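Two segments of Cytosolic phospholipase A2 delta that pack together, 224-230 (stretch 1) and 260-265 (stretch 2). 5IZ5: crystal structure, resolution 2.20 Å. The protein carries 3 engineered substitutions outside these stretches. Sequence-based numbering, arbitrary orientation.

Stretch 1 224-230: SGRLRSS
Stretch 2 (260-265) DVPAPN

Two mostly extended segments of one chain run side by side: the axes of strand 224-228 and the strand through 260-263 approach to 6.1 Å, with N-to-C directions 30° apart (signed crossing angle -30°), hence roughly parallel. CA pairs set the register: Arg226 CA to Val261 CA 6.2 Å, Leu227 CA to Ala263 CA 5.6 Å, Ser229 CA to Pro264 CA 7.2 Å. No direct hydrogen bond crosses; apolar packing and one water join the segments, burying 279 Å² in total. Ser224 (-110/141, chi1 p) and Ser230 (phi -67, chi1 p) are out of reach.

Asp260 (phi/psi -103/115, chi1 m, chi2 141°) stays exposed and out of reach. Val261 (-84/122, chi1 t) points its CA-to-CB bond toward stretch 1. Val261 CG1 lies 3.8 Å from Arg226 CA, 4.2 Å from Gly225 O and 3.8 Å from Leu227 CD2. Gly225 (-134/141) has no side chain; an ideal CB would point toward stretch 2, 4.2 Å from Val261 CG2, which is not a clash. Arg226 (-159/157, chi 60°, 140°, 88°, -111°) and Arg228 (-122/149, chi -101°, 161°, -146°, 179°) direct CA-to-CB away, so the long polar chains start off the interface.

Pro262 (-70/143, C-gamma endo) contributes mainly its carbonyl. A water donates to Pro262 O at 2.6 Å and accepts from Leu227 N at 2.7 Å, bridging the backbones; Leu227 CB sits 3.7 Å from Pro262 O.

Ala263 (-102/157) points its CA-to-CB bond sideways, its small methyl still within apolar reach of buried Leu227 (-110/132, chi1 -101°, chi2 3°, both off-well), whose CA-to-CB bond points toward stretch 2, with 82 Å² covered. Leu227 CD2 lies 4.3 Å from Ala263 CB and 3.6 Å from Val261 O.

Pro264 (-72/126, C-gamma endo) points its CA-to-CB bond toward stretch 1, and its ring atoms make the contacts: Pro264 CD is 4.3 Å from Leu227 CB, and Pro264 CG is 3.7 Å from OG of exposed Ser229 (-137/169, chi1 p). Asn265 (52/45, chi1 m, chi2 -26°) breaks the extension and makes no contact with stretch 1.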

ATOM      1  N   SER B 224      -8.667  20.954  27.995  1.00 53.94           N
ATOM      2  CA  SER B 224      -8.374  22.290  28.508  1.00 54.34           C
ATOM      3  C   SER B 224      -8.738  23.346  27.471  1.00 56.40           C
ATOM      4  O   SER B 224      -8.535  23.144  26.272  1.00 55.69           O
ATOM      5  CB  SER B 224      -6.909  22.412  28.904  1.00 53.97           C
ATOM      6  OG  SER B 224      -6.072  22.394  27.767  1.00 57.38           O
ATOM      7  N   GLY B 225      -9.283  24.464  27.947  1.00 58.37           N
ATOM      8  CA  GLY B 225      -9.767  25.543  27.090  1.00 57.92           C
ATOM      9  C   GLY B 225      -9.311  26.901  27.591  1.00 58.57           C
ATOM     10  O   GLY B 225      -9.298  27.159  28.798  1.00 57.07           O
ATOM     11  N   ARG B 226      -8.953  27.779  26.662  1.00 56.95           N
ATOM     12  CA  ARG B 226      -8.530  29.127  27.025  1.00 58.91           C
ATOM     13  C   ARG B 226      -8.650  30.095  25.854  1.00 58.57           C
ATOM     14  O   ARG B 226      -8.650  29.688  24.682  1.00 54.88           O
ATOM     15  CB  ARG B 226      -7.106  29.147  27.587  1.00 61.37           C
ATOM     16  CG  ARG B 226      -6.037  28.638  26.630  1.00 64.66           C
ATOM     17  CD  ARG B 226      -4.760  29.460  26.703  1.00 69.31           C
ATOM     18  NE  ARG B 226      -3.848  28.962  27.735  1.00 74.23           N
ATOM     19  CZ  ARG B 226      -3.538  29.582  28.880  1.00 77.84           C
ATOM     20  NH1 ARG B 226      -4.064  30.761  29.215  1.00 78.65           N
ATOM     21  NH2 ARG B 226      -2.681  28.998  29.711  1.00 78.92           N
ATOM     22  N   LEU B 227      -8.753  31.375  26.193  1.00 57.95           N
ATOM     23  CA  LEU B 227      -8.822  32.450  25.210  1.00 58.88           C
ATOM     24  C   LEU B 227      -7.539  33.267  25.231  1.00 61.22           C
ATOM     25  O   LEU B 227      -7.072  33.664  26.296  1.00 61.26           O
ATOM     26  CB  LEU B 227     -10.017  33.358  25.505  1.00 57.29           C
ATOM     27  CG  LEU B 227     -11.320  33.236  24.705  1.00 56.70           C
ATOM     28  CD1 LEU B 227     -11.333  32.121  23.670  1.00 57.32           C
ATOM     29  CD2 LEU B 227     -12.511  33.111  25.644  1.00 55.56           C
ATOM     30  N   ARG B 228      -6.986  33.513  24.045  1.00 67.76           N
ATOM     31  CA  ARG B 228      -5.770  34.309  23.878  1.00 74.07           C
ATOM     32  C   ARG B 228      -6.014  35.500  22.955  1.00 78.27           C
ATOM     33  O   ARG B 228      -6.820  35.416  22.017  1.00 76.86           O
ATOM     34  CB  ARG B 228      -4.651  33.455  23.285  1.00 76.68           C
ATOM     35  CG  ARG B 228      -3.626  32.976  24.303  1.00 79.31           C
ATOM     36  CD  ARG B 228      -2.823  31.780  23.796  1.00 82.02           C
ATOM     37  NE  ARG B 228      -2.480  30.870  24.889  1.00 85.29           N
ATOM     38  CZ  ARG B 228      -1.804  29.731  24.744  1.00 89.91           C
ATOM     39  NH1 ARG B 228      -1.367  29.344  23.546  1.00 91.35           N
ATOM     40  NH2 ARG B 228      -1.558  28.971  25.807  1.00 89.50           N
ATOM     41  N   SER B 229      -5.286  36.589  23.219  1.00 84.89           N
ATOM     42  CA  SER B 229      -5.275  37.771  22.358  1.00 89.91           C
ATOM     43  C   SER B 229      -3.843  38.296  22.196  1.00 94.01           C
ATOM     44  O   SER B 229      -2.923  37.860  22.901  1.00 94.48           O
ATOM     45  CB  SER B 229      -6.184  38.868  22.913  1.00 89.80           C
ATOM     46  OG  SER B 229      -5.539  39.604  23.936  1.00 89.39           O
ATOM     47  N   SER B 230      -3.662  39.225  21.259  1.00 97.15           N
ATOM     48  CA  SER B 230      -2.372  39.881  21.055  1.00 98.39           C
ATOM     49  C   SER B 230      -2.010  40.769  22.245  1.00 97.60           C
ATOM     50  O   SER B 230      -0.924  40.648  22.814  1.00 96.10           O
ATOM     51  CB  SER B 230      -2.404  40.718  19.775  1.00 98.47           C
ATOM     52  OG  SER B 230      -3.556  41.559  19.751  1.00100.49           O
ATOM     53  N   ASP B 260     -17.946  28.771  31.228  1.00 75.77           N
ATOM     54  CA  ASP B 260     -17.645  30.068  30.682  1.00 71.93           C
ATOM     55  C   ASP B 260     -16.132  30.252  30.696  1.00 66.50           C
ATOM     56  O   ASP B 260     -15.517  30.288  31.756  1.00 64.23           O
ATOM     57  CB  ASP B 260     -18.358  31.144  31.498  1.00 72.69           C
ATOM     58  CG  ASP B 260     -19.875  30.988  31.474  1.00 72.73           C
ATOM     59  OD1 ASP B 260     -20.510  31.202  32.525  1.00 77.78           O
ATOM     60  OD2 ASP B 260     -20.436  30.638  30.416  1.00 70.87           O
ATOM     61  N   VAL B 261     -15.540  30.347  29.506  1.00 62.56           N
ATOM     62  CA  VAL B 261     -14.099  30.504  29.363  1.00 58.37           C
ATOM     63  C   VAL B 261     -13.819  31.987  29.520  1.00 54.65           C
ATOM     64  O   VAL B 261     -14.354  32.787  28.760  1.00 54.93           O
ATOM     65  CB  VAL B 261     -13.597  30.028  27.979  1.00 58.04           C
ATOM     66  CG1 VAL B 261     -12.079  30.128  27.879  1.00 57.63           C
ATOM     67  CG2 VAL B 261     -14.031  28.601  27.718  1.00 59.62           C
ATOM     68  N   PRO B 262     -12.980  32.363  30.496  1.00 52.76           N
ATOM     69  CA  PRO B 262     -12.721  33.781  30.687  1.00 52.88           C
ATOM     70  C   PRO B 262     -11.910  34.373  29.543  1.00 55.55           C
ATOM     71  O   PRO B 262     -11.025  33.702  29.003  1.00 53.07           O
ATOM     72  CB  PRO B 262     -11.910  33.813  31.979  1.00 53.56           C
ATOM     73  CG  PRO B 262     -11.194  32.516  31.992  1.00 52.06           C
ATOM     74  CD  PRO B 262     -12.148  31.531  31.382  1.00 52.72           C
ATOM     75  N   ALA B 263     -12.230  35.613  29.179  1.00 55.97           N
ATOM     76  CA  ALA B 263     -11.495  36.350  28.159  1.00 58.86           C
ATOM     77  C   ALA B 263     -10.577  37.354  28.831  1.00 61.58           C
ATOM     78  O   ALA B 263     -10.822  37.738  29.974  1.00 63.13           O
ATOM     79  CB  ALA B 263     -12.465  37.076  27.245  1.00 59.67           C
ATOM     80  N   PRO B 264      -9.509  37.779  28.131  1.00 65.91           N
ATOM     81  CA  PRO B 264      -8.735  38.920  28.608  1.00 69.64           C
ATOM     82  C   PRO B 264      -9.549  40.204  28.419  1.00 72.79           C
ATOM     83  O   PRO B 264     -10.028  40.465  27.311  1.00 73.76           O
ATOM     84  CB  PRO B 264      -7.511  38.940  27.687  1.00 69.21           C
ATOM     85  CG  PRO B 264      -7.970  38.282  26.439  1.00 68.62           C
ATOM     86  CD  PRO B 264      -9.028  37.291  26.826  1.00 67.27           C
ATOM     87  N   ASN B 265      -9.730  40.981  29.482  1.00 76.50           N
ATOM     88  CA  ASN B 265     -10.383  42.289  29.380  1.00 80.11           C
ATOM     89  C   ASN B 265     -11.743  42.215  28.661  1.00 81.04           C
ATOM     90  O   ASN B 265     -12.050  43.031  27.782  1.00 82.54           O
ATOM     91  CB  ASN B 265      -9.453  43.254  28.634  1.00 81.48           C
ATOM     92  CG  ASN B 265      -8.034  43.218  29.173  1.00 84.16           C
ATOM     93  OD1 ASN B 265      -7.820  42.889  30.339  1.00 84.45           O
ATOM     94  ND2 ASN B 265      -7.057  43.547  28.325  1.00 86.46           N
TER
HETATM   95  O   HOH W   1      -9.132  31.863  28.844  1.00 45.91           O